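Local atomic coordinates of putative uronate isomerase (Thermotoga maritima, PDB entry 4NAR), a protein that may act as a lactate racemase-like enzyme, although it carries the name of a putative uronate isomerase. Residues His46-Asn51 against Leu221-Glu226; Gly111-Gly116 against Ser207-Glu212; Ile324-Tyr329 against Pro343-Asn348. All coordinates share one frame; numbering follows the deposited sequence.

The three contacts sit in different parts of one chain. In contact 1, helix 45-58 packs on strand 217-227 of the large mixed sheet; in contact 2, helix 198-213 packs on strand 107-113 of a separate two-stranded sheet. Helix 198-213 is followed in the chain by strand 217-227, yet the centres of contacts 1 and 2 are about 29 Å apart. Contact 3 lies across the chain's centre from contact 1, about 36 Å between centres, and about 27 Å from contact 2. It alone reaches a ligand: Asn-348 binds a sulfate, probably from the crystallisation liquor, that Thr-72, His-180 and Trp-283 also hold, drawing together residues distant in sequence.

Contact 1: residues His46-Asn51 against Leu221-Glu226; sequences HLVAKN and LNMVYE
Val-48 fills the tight part of this contact, with each of its methyls meeting a different side chain of the strand. With CG1 anti to the backbone N (chi1 -176°) and CG2 anti to the carbonyl carbon, the two methyls part toward different partners: CG1 is 4.0 Å from CD2 of Leu-221, the two side chains crossing at a slant. CG2 approaches SE of Met-223, a selenomethionine, at a looser 4.4 Å. All three residues are buried. Leu-221 and Met-223 are alternate residues of strand 217-227 and face the helix together, while Asn-222 and Val-224 between and beyond them touch helix 241-259. Ile-148 of the neighbouring strand 144-150 touches both Val-48 and Met-223, and Leu-19 of helix 12-24 touches Leu-221.

The outer side of the helix is looser: His-46 is exposed and Lys-50 partly so, and neither meets the strand. Asn-51, itself buried, bonds instead within its own helix: ND2 donates to Leu-47 O at 2.8 Å, in the carbonyl plane, with an N-H...O angle of 151°, and also to Glu-12 of helix 12-24. Helix 45-58 links parallel neighbours 31-36 and 63-68 as a beta-alpha-beta crossover, packing on one face of the mixed sheet. Its grip on strand 217-227 rests on dispersion between branched and selenium-bearing side chains, with shape rather than directional bonding setting the fit.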
ATOM      1  N   HIS A  46      -4.533 -14.216  -8.548  1.00 18.81           N
ATOM      2  CA  HIS A  46      -4.880 -15.021  -9.719  1.00 21.37           C
ATOM      3  C   HIS A  46      -5.492 -16.383  -9.363  1.00 30.31           C
ATOM      4  O   HIS A  46      -6.404 -16.842 -10.053  1.00 34.43           O
ATOM      5  CB  HIS A  46      -3.676 -15.168 -10.666  1.00 22.03           C
ATOM      6  CG  HIS A  46      -2.541 -15.985 -10.111  1.00 26.79           C
ATOM      7  ND1 HIS A  46      -2.170 -17.194 -10.649  1.00 28.41           N
ATOM      8  CD2 HIS A  46      -1.683 -15.737  -9.087  1.00 26.05           C
ATOM      9  CE1 HIS A  46      -1.132 -17.675  -9.973  1.00 27.24           C
ATOM     10  NE2 HIS A  46      -0.821 -16.813  -9.026  1.00 28.37           N
ATOM     11  N   LEU A  47      -5.014 -17.004  -8.279  1.00 28.99           N
ATOM     12  CA  LEU A  47      -5.591 -18.254  -7.794  1.00 29.75           C
ATOM     13  C   LEU A  47      -6.979 -18.027  -7.199  1.00 29.09           C
ATOM     14  O   LEU A  47      -7.842 -18.901  -7.266  1.00 28.93           O
ATOM     15  CB  LEU A  47      -4.692 -18.919  -6.736  1.00 27.93           C
ATOM     16  CG  LEU A  47      -3.302 -19.482  -7.089  1.00 30.21           C
ATOM     17  CD1 LEU A  47      -2.607 -20.001  -5.825  1.00 22.79           C
ATOM     18  CD2 LEU A  47      -3.368 -20.585  -8.143  1.00 26.64           C
ATOM     19  N   VAL A  48      -7.195 -16.861  -6.603  1.00 26.92           N
ATOM     20  CA  VAL A  48      -8.481 -16.585  -5.964  1.00 25.07           C
ATOM     21  C   VAL A  48      -9.520 -16.137  -6.990  1.00 28.82           C
ATOM     22  O   VAL A  48     -10.628 -16.700  -7.076  1.00 25.72           O
ATOM     23  CB  VAL A  48      -8.340 -15.493  -4.886  1.00 26.28           C
ATOM     24  CG1 VAL A  48      -9.671 -15.272  -4.143  1.00 21.18           C
ATOM     25  CG2 VAL A  48      -7.245 -15.859  -3.905  1.00 17.79           C
ATOM     26  N   ALA A  49      -9.157 -15.117  -7.765  1.00 25.38           N
ATOM     27  CA  ALA A  49     -10.064 -14.520  -8.740  1.00 16.56           C
ATOM     28  C   ALA A  49     -10.552 -15.524  -9.793  1.00 20.77           C
ATOM     29  O   ALA A  49     -11.754 -15.653 -10.028  1.00 23.70           O
ATOM     30  CB  ALA A  49      -9.387 -13.350  -9.420  1.00 18.72           C
ATOM     31  N   LYS A  50      -9.620 -16.227 -10.427  1.00 25.70           N
ATOM     32  CA  LYS A  50      -9.987 -17.140 -11.507  1.00 27.43           C
ATOM     33  C   LYS A  50     -10.907 -18.274 -11.019  1.00 24.03           C
ATOM     34  O   LYS A  50     -11.820 -18.685 -11.736  1.00 27.95           O
ATOM     35  CB  LYS A  50      -8.735 -17.679 -12.221  1.00 25.91           C
ATOM     36  CG  LYS A  50      -8.260 -19.056 -11.768  1.00 28.30           C
ATOM     37  CD  LYS A  50      -6.872 -19.382 -12.323  1.00 34.58           C
ATOM     38  CE  LYS A  50      -6.494 -20.839 -12.038  1.00 33.29           C
ATOM     39  NZ  LYS A  50      -5.018 -21.030 -12.111  1.00 45.08           N
ATOM     40  N   ASN A  51     -10.685 -18.756  -9.797  1.00 23.85           N
ATOM     41  CA  ASN A  51     -11.511 -19.838  -9.265  1.00 24.47           C
ATOM     42  C   ASN A  51     -12.862 -19.328  -8.806  1.00 24.76           C
ATOM     43  O   ASN A  51     -13.881 -19.979  -9.046  1.00 23.12           O
ATOM     44  CB  ASN A  51     -10.794 -20.611  -8.161  1.00 25.01           C
ATOM     45  CG  ASN A  51      -9.770 -21.586  -8.718  1.00 25.48           C
ATOM     46  OD1 ASN A  51     -10.110 -22.461  -9.523  1.00 29.30           O
ATOM     47  ND2 ASN A  51      -8.505 -21.424  -8.321  1.00 24.78           N
ATOM     48  N   LEU A 221     -11.622 -11.239   1.364  1.00 16.46           N
ATOM     49  CA  LEU A 221     -10.800 -12.409   1.128  1.00 16.43           C
ATOM     50  C   LEU A 221      -9.370 -11.919   1.374  1.00 17.43           C
ATOM     51  O   LEU A 221      -8.713 -11.388   0.472  1.00 18.49           O
ATOM     52  CB  LEU A 221     -11.026 -12.938  -0.297  1.00 25.23           C
ATOM     53  CG  LEU A 221     -12.489 -13.315  -0.602  1.00 20.93           C
ATOM     54  CD1 LEU A 221     -13.309 -12.132  -1.100  1.00 26.21           C
ATOM     55  CD2 LEU A 221     -12.593 -14.472  -1.591  1.00 17.28           C
ATOM     56  N   ASN A 222      -8.934 -12.047   2.628  1.00 16.33           N
ATOM     57  CA  ASN A 222      -7.713 -11.425   3.125  1.00 14.61           C
ATOM     58  C   ASN A 222      -6.538 -12.418   3.039  1.00 16.97           C
ATOM     59  O   ASN A 222      -6.462 -13.397   3.795  1.00 13.75           O
ATOM     60  CB  ASN A 222      -7.941 -10.947   4.567  1.00 14.39           C
ATOM     61  CG  ASN A 222      -6.893  -9.934   5.039  1.00 24.30           C
ATOM     62  OD1 ASN A 222      -5.757  -9.901   4.536  1.00 27.91           O
ATOM     63  ND2 ASN A 222      -7.276  -9.092   6.009  1.00 12.38           N
HETATM   64  N   MSE A 223      -5.637 -12.164   2.098  1.00 17.64           N
HETATM   65  CA  MSE A 223      -4.513 -13.050   1.836  1.00 19.63           C
HETATM   66  C   MSE A 223      -3.321 -12.756   2.738  1.00 20.52           C
HETATM   67  O   MSE A 223      -3.066 -11.602   3.107  1.00 19.26           O
HETATM   68  CB  MSE A 223      -4.049 -12.875   0.393  1.00 13.07           C
HETATM   69  CG  MSE A 223      -5.039 -13.335  -0.674  1.00 13.22           C
HETATM   70 SE   MSE A 223      -4.377 -12.834  -2.443  0.60 21.80          SE
HETATM   71  CE  MSE A 223      -4.252 -10.905  -2.238  1.00 12.29           C
ATOM     72  N   VAL A 224      -2.574 -13.804   3.075  1.00 13.82           N
ATOM     73  CA  VAL A 224      -1.250 -13.645   3.673  1.00 16.58           C
ATOM     74  C   VAL A 224      -0.291 -14.597   2.943  1.00 19.97           C
ATOM     75  O   VAL A 224      -0.656 -15.742   2.619  1.00 24.96           O
ATOM     76  CB  VAL A 224      -1.262 -13.915   5.200  1.00 14.36           C
ATOM     77  CG1 VAL A 224       0.078 -13.556   5.820  1.00 17.55           C
ATOM     78  CG2 VAL A 224      -2.369 -13.125   5.878  1.00 17.31           C
ATOM     79  N   TYR A 225       0.927 -14.135   2.671  1.00 20.40           N
ATOM     80  CA  TYR A 225       1.864 -14.923   1.886  1.00 20.53           C
ATOM     81  C   TYR A 225       3.309 -14.541   2.189  1.00 26.26           C
ATOM     82  O   TYR A 225       3.597 -13.481   2.759  1.00 20.09           O
ATOM     83  CB  TYR A 225       1.609 -14.725   0.391  1.00 16.98           C
ATOM     84  CG  TYR A 225       1.425 -13.265   0.065  1.00 22.57           C
ATOM     85  CD1 TYR A 225       0.162 -12.689   0.112  1.00 24.14           C
ATOM     86  CD2 TYR A 225       2.514 -12.446  -0.259  1.00 21.73           C
ATOM     87  CE1 TYR A 225      -0.023 -11.336  -0.155  1.00 28.23           C
ATOM     88  CE2 TYR A 225       2.336 -11.085  -0.537  1.00 13.77           C
ATOM     89  CZ  TYR A 225       1.064 -10.539  -0.477  1.00 27.70           C
ATOM     90  OH  TYR A 225       0.850  -9.201  -0.745  1.00 27.17           O
ATOM     91  N   GLU A 226       4.217 -15.425   1.787  1.00 26.00           N
ATOM     92  CA  GLU A 226       5.636 -15.112   1.782  1.00 30.59           C
ATOM     93  C   GLU A 226       6.091 -14.881   0.353  1.00 23.69           C
ATOM     94  O   GLU A 226       5.475 -15.381  -0.598  1.00 24.00           O
ATOM     95  CB  GLU A 226       6.443 -16.252   2.387  1.00 30.84           C
ATOM     96  CG  GLU A 226       6.245 -16.407   3.868  1.00 35.84           C
ATOM     97  CD  GLU A 226       6.449 -17.839   4.312  1.00 48.48           C
ATOM     98  OE1 GLU A 226       6.643 -18.717   3.432  1.00 55.87           O
ATOM     99  OE2 GLU A 226       6.413 -18.083   5.538  1.00 54.99           O
TER

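Contact 2: residues Gly111-Gly116 against Ser207-Glu212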
ATOM      1  N   GLY A 111     -20.455  10.617   3.135  1.00 28.93           N
ATOM      2  CA  GLY A 111     -20.557  11.321   4.407  1.00 27.44           C
ATOM      3  C   GLY A 111     -19.233  11.943   4.806  1.00 22.39           C
ATOM      4  O   GLY A 111     -18.260  11.853   4.054  1.00 24.44           O
ATOM      5  N   THR A 112     -19.182  12.579   5.975  1.00 22.16           N
ATOM      6  CA  THR A 112     -17.959  13.241   6.422  1.00 20.37           C
ATOM      7  C   THR A 112     -17.427  12.647   7.718  1.00 24.92           C
ATOM      8  O   THR A 112     -18.194  12.126   8.527  1.00 29.13           O
ATOM      9  CB  THR A 112     -18.168  14.761   6.664  1.00 22.47           C
ATOM     10  OG1 THR A 112     -19.340  14.955   7.455  1.00 31.28           O
ATOM     11  CG2 THR A 112     -18.347  15.527   5.362  1.00 21.75           C
ATOM     12  N   LEU A 113     -16.108  12.721   7.902  1.00 23.32           N
ATOM     13  CA  LEU A 113     -15.510  12.578   9.222  1.00 23.08           C
ATOM     14  C   LEU A 113     -15.667  13.920   9.953  1.00 24.38           C
ATOM     15  O   LEU A 113     -15.372  14.971   9.386  1.00 29.03           O
ATOM     16  CB  LEU A 113     -14.022  12.204   9.109  1.00 24.62           C
ATOM     17  CG  LEU A 113     -13.695  10.856   8.446  1.00 25.08           C
ATOM     18  CD1 LEU A 113     -12.189  10.614   8.385  1.00 25.30           C
ATOM     19  CD2 LEU A 113     -14.375   9.709   9.182  1.00 22.23           C
ATOM     20  N   PRO A 114     -16.149  13.895  11.209  1.00 29.53           N
ATOM     21  CA  PRO A 114     -16.285  15.134  11.996  1.00 28.25           C
ATOM     22  C   PRO A 114     -14.942  15.776  12.372  1.00 25.71           C
ATOM     23  O   PRO A 114     -13.948  15.070  12.589  1.00 24.71           O
ATOM     24  CB  PRO A 114     -17.035  14.678  13.261  1.00 28.63           C
ATOM     25  CG  PRO A 114     -16.791  13.187  13.343  1.00 32.70           C
ATOM     26  CD  PRO A 114     -16.730  12.730  11.904  1.00 33.54           C
ATOM     27  N   ALA A 115     -14.937  17.103  12.461  1.00 28.32           N
ATOM     28  CA  ALA A 115     -13.728  17.893  12.676  1.00 25.35           C
ATOM     29  C   ALA A 115     -12.986  17.525  13.951  1.00 27.85           C
ATOM     30  O   ALA A 115     -11.750  17.498  13.961  1.00 25.33           O
ATOM     31  CB  ALA A 115     -14.067  19.389  12.677  1.00 26.58           C
ATOM     32  N   GLY A 116     -13.739  17.265  15.021  1.00 26.44           N
ATOM     33  CA  GLY A 116     -13.145  16.895  16.296  1.00 21.05           C
ATOM     34  C   GLY A 116     -12.251  15.670  16.193  1.00 25.79           C
ATOM     35  O   GLY A 116     -11.082  15.687  16.602  1.00 31.53           O
ATOM     36  N   SER A 207     -14.991   3.801   6.781  1.00 14.73           N
ATOM     37  CA  SER A 207     -15.526   2.614   6.122  1.00 16.77           C
ATOM     38  C   SER A 207     -16.890   2.226   6.660  1.00 17.63           C
ATOM     39  O   SER A 207     -17.692   1.621   5.945  1.00 17.84           O
ATOM     40  CB  SER A 207     -14.573   1.430   6.256  1.00 14.97           C
ATOM     41  OG  SER A 207     -13.320   1.767   5.697  1.00 11.41           O
ATOM     42  N   GLU A 208     -17.135   2.551   7.927  1.00 20.69           N
ATOM     43  CA  GLU A 208     -18.435   2.299   8.531  1.00 27.39           C
ATOM     44  C   GLU A 208     -19.542   2.941   7.698  1.00 29.32           C
ATOM     45  O   GLU A 208     -20.537   2.297   7.358  1.00 25.22           O
ATOM     46  CB  GLU A 208     -18.471   2.879   9.932  1.00 28.08           C
ATOM     47  CG  GLU A 208     -18.275   1.848  11.014  1.00 32.48           C
ATOM     48  CD  GLU A 208     -18.675   2.379  12.379  1.00 43.16           C
ATOM     49  OE1 GLU A 208     -17.932   3.228  12.941  1.00 43.25           O
ATOM     50  OE2 GLU A 208     -19.746   1.953  12.878  1.00 49.30           O
HETATM   51  N   MSE A 209     -19.353   4.213   7.360  1.00 25.47           N
HETATM   52  CA  MSE A 209     -20.347   4.949   6.582  1.00 33.15           C
HETATM   53  C   MSE A 209     -20.490   4.372   5.167  1.00 32.17           C
HETATM   54  O   MSE A 209     -21.568   4.420   4.560  1.00 23.44           O
HETATM   55  CB  MSE A 209     -19.975   6.431   6.521  1.00 35.39           C
HETATM   56  CG  MSE A 209     -20.557   7.275   7.649  1.00 40.79           C
HETATM   57 SE   MSE A 209     -19.766   9.062   7.594  0.34 34.74          SE
HETATM   58  CE  MSE A 209     -18.003   8.580   8.272  1.00 40.49           C
ATOM     59  N   ILE A 210     -19.389   3.831   4.653  1.00 27.43           N
ATOM     60  CA  ILE A 210     -19.379   3.207   3.337  1.00 21.43           C
ATOM     61  C   ILE A 210     -20.190   1.916   3.354  1.00 18.56           C
ATOM     62  O   ILE A 210     -21.108   1.749   2.542  1.00 22.45           O
ATOM     63  CB  ILE A 210     -17.922   2.937   2.861  1.00 23.79           C
ATOM     64  CG1 ILE A 210     -17.186   4.265   2.656  1.00 19.95           C
ATOM     65  CG2 ILE A 210     -17.888   2.071   1.590  1.00 15.33           C
ATOM     66  CD1 ILE A 210     -15.736   4.115   2.259  1.00 15.07           C
ATOM     67  N   PHE A 211     -19.869   1.003   4.272  1.00 15.78           N
ATOM     68  CA  PHE A 211     -20.545  -0.296   4.281  1.00 16.62           C
ATOM     69  C   PHE A 211     -22.030  -0.219   4.601  1.00 25.68           C
ATOM     70  O   PHE A 211     -22.816  -1.096   4.209  1.00 31.68           O
ATOM     71  CB  PHE A 211     -19.828  -1.288   5.180  1.00 16.36           C
ATOM     72  CG  PHE A 211     -18.629  -1.892   4.529  1.00 20.33           C
ATOM     73  CD1 PHE A 211     -18.673  -3.186   4.037  1.00 26.90           C
ATOM     74  CD2 PHE A 211     -17.467  -1.139   4.359  1.00 17.08           C
ATOM     75  CE1 PHE A 211     -17.554  -3.738   3.411  1.00 33.69           C
ATOM     76  CE2 PHE A 211     -16.369  -1.661   3.735  1.00 16.35           C
ATOM     77  CZ  PHE A 211     -16.400  -2.964   3.257  1.00 29.63           C
ATOM     78  N   GLU A 212     -22.404   0.844   5.299  1.00 32.31           N
ATOM     79  CA  GLU A 212     -23.802   1.165   5.525  1.00 32.51           C
ATOM     80  C   GLU A 212     -24.552   1.345   4.199  1.00 32.44           C
ATOM     81  O   GLU A 212     -25.665   0.844   4.037  1.00 35.69           O
ATOM     82  CB  GLU A 212     -23.900   2.450   6.336  1.00 43.25           C
ATOM     83  CG  GLU A 212     -24.655   2.306   7.647  1.00 55.88           C
ATOM     84  CD  GLU A 212     -25.429   3.566   7.990  1.00 61.24           C
ATOM     85  OE1 GLU A 212     -24.896   4.680   7.754  1.00 68.49           O
ATOM     86  OE2 GLU A 212     -26.579   3.443   8.461  1.00 58.80           O
TER
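Met-209, a selenomethionine, projects from its helix onto the end of strand 107-113 and carries almost the whole contact. Its chain, extended through chi2 (171°), sets SE over the backbone, 4.0 Å from CA of Gly-111 and 3.6 Å from O of Thr-112. A bend at chi3 (-73°) then turns the terminal methyl along the strand instead of straight into it. The methyl CE stays close to that same carbonyl while also reaching CD2 of Leu-113 at 3.9 Å.

Leu-113 meets it obliquely: its CB does not point at the helix, but the end of the side chain swings nearer, bringing one methyl against CE. Further along, Leu-113 rests on Ile-202, Arg-205 and Ala-206 of helix 198-213, extending the contact back along the helix by about two turns. Thr-112 points its CB the opposite way and offers Met-209 backbone atoms alone, while its OG1 bonds to Glu-129. Gly-111, without a side chain, lets SE come down on its CA. A CB modelled there would fall 2.8 Å from SE of Met-209, and at this backbone conformation it would also collide with the preceding carbonyl oxygen.

Ile-132 of the partner strand 130-135 touches both Met-209 and Leu-113 and continues the apolar surface beneath the helix. Strand 111-113 and helix 207-212 run nearly antiparallel, at 165°, with axes 9.0 Å apart at closest approach, a two-layer packing of one helix against a two-stranded antiparallel sheet.

Contact 3: residues Ile324-Tyr329 against Pro343-Asn348; sequences IREIGY and PDFNKN. With SO4 (sulfate ion), chain B.
The ring of Phe-345 meets two unlike neighbours on helix 318-327, a carboxylate oxygen at its edge and an aliphatic flank at its far end. OE1 of Glu-326 hangs loosely near the ring plane, 4.4 Å from CE2, while Ile-327 CG2 comes in obliquely to 3.5 Å from CZ. Phe-345 CG is anti to its own N (chi1 -169°), which carries the ring across to the helix. In Ile-327, CG2 sits between the backbone N and carbonyl carbon, and CG1 is anti to N (chi1 -165°); this brings CB and CG2 to the CZ end of the ring and CD1 to 3.9 Å from CE1.

The two segments flank helix 332-341, so three consecutive helices are joined by short connections, and Phe-345, from the second of these, fills the angle between the first helix and Tyr-338, whose ring it meets edge-to-face. With an alanine in place of Phe-345, Ile-327 and Tyr-338 would probably lose their shared partner and a gap would open between these helices. Helix 318-327 ends at Gly-328, whose phi is positive. Helix 347-357 begins at Asn-346, the N-cap, whose OD1 accepts a weak bond from Asn-348 N (2.9 Å) and another from Val-349 N. In the first turn of that helix, Asn-348 ND2 donates to O3 of the sulfate at 3.3 Å and 156°, beside Thr-72, His-180 and Trp-283, which also bind the anion.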
ATOM      1  N   ILE A 324       6.421  16.429  -5.811  1.00 19.37           N
ATOM      2  CA  ILE A 324       7.556  15.765  -5.175  1.00 23.79           C
ATOM      3  C   ILE A 324       8.874  16.496  -5.442  1.00 27.54           C
ATOM      4  O   ILE A 324       9.647  16.751  -4.506  1.00 29.75           O
ATOM      5  CB  ILE A 324       7.685  14.298  -5.622  1.00 20.15           C
ATOM      6  CG1 ILE A 324       6.517  13.474  -5.055  1.00 23.49           C
ATOM      7  CG2 ILE A 324       9.029  13.732  -5.170  1.00 16.76           C
ATOM      8  CD1 ILE A 324       6.221  12.218  -5.832  1.00 21.10           C
ATOM      9  N   ARG A 325       9.119  16.836  -6.709  1.00 22.33           N
ATOM     10  CA  ARG A 325      10.324  17.563  -7.113  1.00 22.59           C
ATOM     11  C   ARG A 325      10.391  18.995  -6.549  1.00 26.25           C
ATOM     12  O   ARG A 325      11.481  19.495  -6.271  1.00 30.32           O
ATOM     13  CB  ARG A 325      10.457  17.588  -8.642  1.00 17.09           C
ATOM     14  CG  ARG A 325      10.892  16.258  -9.259  1.00 47.08           C
ATOM     15  CD  ARG A 325      11.029  16.332 -10.796  1.00 46.43           C
ATOM     16  NE  ARG A 325       9.751  16.114 -11.483  1.00 56.83           N
ATOM     17  CZ  ARG A 325       9.071  17.046 -12.161  1.00 56.76           C
ATOM     18  NH1 ARG A 325       9.544  18.283 -12.258  1.00 51.82           N
ATOM     19  NH2 ARG A 325       7.917  16.734 -12.752  1.00 54.73           N
ATOM     20  N   GLU A 326       9.241  19.651  -6.386  1.00 27.55           N
ATOM     21  CA  GLU A 326       9.203  20.979  -5.764  1.00 28.31           C
ATOM     22  C   GLU A 326       9.746  20.958  -4.330  1.00 28.69           C
ATOM     23  O   GLU A 326      10.699  21.676  -3.996  1.00 29.38           O
ATOM     24  CB  GLU A 326       7.778  21.542  -5.752  1.00 28.87           C
ATOM     25  CG  GLU A 326       7.524  22.645  -6.778  1.00 46.86           C
ATOM     26  CD  GLU A 326       6.111  22.593  -7.379  1.00 56.32           C
ATOM     27  OE1 GLU A 326       5.134  22.364  -6.614  1.00 53.62           O
ATOM     28  OE2 GLU A 326       5.984  22.775  -8.620  1.00 56.99           O
ATOM     29  N   ILE A 327       9.133  20.143  -3.480  1.00 21.14           N
ATOM     30  CA  ILE A 327       9.520  20.120  -2.079  1.00 23.92           C
ATOM     31  C   ILE A 327      10.815  19.314  -1.832  1.00 30.76           C
ATOM     32  O   ILE A 327      11.619  19.675  -0.970  1.00 28.77           O
ATOM     33  CB  ILE A 327       8.350  19.621  -1.175  1.00 23.86           C
ATOM     34  CG1 ILE A 327       8.618  19.950   0.299  1.00 17.71           C
ATOM     35  CG2 ILE A 327       8.042  18.118  -1.400  1.00 15.85           C
ATOM     36  CD1 ILE A 327       7.607  19.325   1.235  1.00 22.47           C
ATOM     37  N   GLY A 328      11.018  18.233  -2.588  1.00 28.73           N
ATOM     38  CA  GLY A 328      12.180  17.379  -2.380  1.00 21.51           C
ATOM     39  C   GLY A 328      12.111  16.612  -1.060  1.00 31.22           C
ATOM     40  O   GLY A 328      11.145  16.738  -0.274  1.00 20.96           O
ATOM     41  N   TYR A 329      13.147  15.823  -0.788  1.00 29.99           N
ATOM     42  CA  TYR A 329      13.096  14.893   0.337  1.00 21.17           C
ATOM     43  C   TYR A 329      13.771  15.430   1.594  1.00 18.00           C
ATOM     44  O   TYR A 329      14.974  15.682   1.609  1.00 21.46           O
ATOM     45  CB  TYR A 329      13.677  13.547  -0.082  1.00 15.56           C
ATOM     46  CG  TYR A 329      12.801  12.804  -1.077  1.00 16.13           C
ATOM     47  CD1 TYR A 329      11.830  11.899  -0.636  1.00 15.99           C
ATOM     48  CD2 TYR A 329      12.938  13.004  -2.446  1.00 15.09           C
ATOM     49  CE1 TYR A 329      11.019  11.207  -1.540  1.00 16.21           C
ATOM     50  CE2 TYR A 329      12.143  12.314  -3.357  1.00 15.46           C
ATOM     51  CZ  TYR A 329      11.179  11.413  -2.895  1.00 17.73           C
ATOM     52  OH  TYR A 329      10.368  10.723  -3.779  1.00 21.65           O
ATOM     53  N   PRO A 343       0.773  26.459   2.753  1.00 31.64           N
ATOM     54  CA  PRO A 343      -0.289  25.736   3.472  1.00 23.58           C
ATOM     55  C   PRO A 343      -1.207  24.929   2.549  1.00 23.60           C
ATOM     56  O   PRO A 343      -1.903  24.019   3.019  1.00 22.05           O
ATOM     57  CB  PRO A 343      -1.068  26.857   4.185  1.00 25.40           C
ATOM     58  CG  PRO A 343      -0.150  28.104   4.118  1.00 21.84           C
ATOM     59  CD  PRO A 343       0.603  27.925   2.824  1.00 33.59           C
ATOM     60  N   ASP A 344      -1.192  25.247   1.255  1.00 23.31           N
ATOM     61  CA  ASP A 344      -1.968  24.495   0.269  1.00 24.85           C
ATOM     62  C   ASP A 344      -1.267  23.228  -0.261  1.00 27.21           C
ATOM     63  O   ASP A 344      -1.878  22.443  -0.998  1.00 30.40           O
ATOM     64  CB  ASP A 344      -2.311  25.399  -0.913  1.00 33.82           C
ATOM     65  CG  ASP A 344      -1.066  25.947  -1.605  1.00 44.11           C
ATOM     66  OD1 ASP A 344       0.007  26.027  -0.947  1.00 40.41           O
ATOM     67  OD2 ASP A 344      -1.155  26.310  -2.802  1.00 50.15           O
ATOM     68  N   PHE A 345       0.001  23.025   0.097  1.00 27.04           N
ATOM     69  CA  PHE A 345       0.778  21.915  -0.462  1.00 23.97           C
ATOM     70  C   PHE A 345       0.167  20.576  -0.065  1.00 27.31           C
ATOM     71  O   PHE A 345      -0.286  20.401   1.078  1.00 29.44           O
ATOM     72  CB  PHE A 345       2.237  21.988  -0.007  1.00 23.04           C
ATOM     73  CG  PHE A 345       3.152  21.051  -0.745  1.00 23.93           C
ATOM     74  CD1 PHE A 345       3.491  19.811  -0.201  1.00 19.21           C
ATOM     75  CD2 PHE A 345       3.685  21.410  -1.985  1.00 20.52           C
ATOM     76  CE1 PHE A 345       4.349  18.945  -0.883  1.00 19.02           C
ATOM     77  CE2 PHE A 345       4.547  20.549  -2.674  1.00 20.58           C
ATOM     78  CZ  PHE A 345       4.873  19.315  -2.127  1.00 20.01           C
ATOM     79  N   ASN A 346       0.148  19.646  -1.019  1.00 18.91           N
ATOM     80  CA  ASN A 346      -0.498  18.353  -0.831  1.00 21.91           C
ATOM     81  C   ASN A 346       0.146  17.496   0.276  1.00 28.93           C
ATOM     82  O   ASN A 346       1.330  17.154   0.200  1.00 26.84           O
ATOM     83  CB  ASN A 346      -0.510  17.570  -2.144  1.00 19.62           C
ATOM     84  CG  ASN A 346      -1.192  16.224  -2.001  1.00 24.40           C
ATOM     85  OD1 ASN A 346      -0.563  15.229  -1.602  1.00 23.66           O
ATOM     86  ND2 ASN A 346      -2.492  16.185  -2.305  1.00 21.20           N
ATOM     87  N   LYS A 347      -0.650  17.109   1.270  1.00 26.21           N
ATOM     88  CA  LYS A 347      -0.126  16.415   2.441  1.00 26.55           C
ATOM     89  C   LYS A 347       0.288  14.956   2.221  1.00 26.93           C
ATOM     90  O   LYS A 347       1.082  14.407   3.007  1.00 27.69           O
ATOM     91  CB  LYS A 347      -1.107  16.545   3.608  1.00 27.37           C
ATOM     92  CG  LYS A 347      -1.053  17.927   4.251  1.00 23.84           C
ATOM     93  CD  LYS A 347      -2.133  18.115   5.294  1.00 34.81           C
ATOM     94  CE  LYS A 347      -2.142  19.553   5.805  1.00 33.99           C
ATOM     95  NZ  LYS A 347      -1.264  19.686   6.989  1.00 44.68           N
ATOM     96  N   ASN A 348      -0.235  14.338   1.161  1.00 27.93           N
ATOM     97  CA  ASN A 348       0.139  12.973   0.796  1.00 22.96           C
ATOM     98  C   ASN A 348       1.600  12.977   0.316  1.00 19.13           C
ATOM     99  O   ASN A 348       2.444  12.238   0.845  1.00 22.01           O
ATOM    100  CB  ASN A 348      -0.819  12.418  -0.280  1.00 25.08           C
ATOM    101  CG  ASN A 348      -0.734  10.887  -0.441  1.00 26.65           C
ATOM    102  OD1 ASN A 348       0.201  10.222   0.045  1.00 25.64           O
ATOM    103  ND2 ASN A 348      -1.718  10.326  -1.142  1.00 26.46           N
TER
HETATM  104  S   SO4 B 501      -1.419   5.941  -2.052  1.00 31.62           S
HETATM  105  O1  SO4 B 501      -2.080   5.837  -0.739  1.00 33.24           O
HETATM  106  O2  SO4 B 501      -2.202   5.190  -3.046  1.00 33.74           O
HETATM  107  O3  SO4 B 501      -1.316   7.358  -2.430  1.00 28.25           O
HETATM  108  O4  SO4 B 501      -0.059   5.369  -1.963  1.00 36.75           O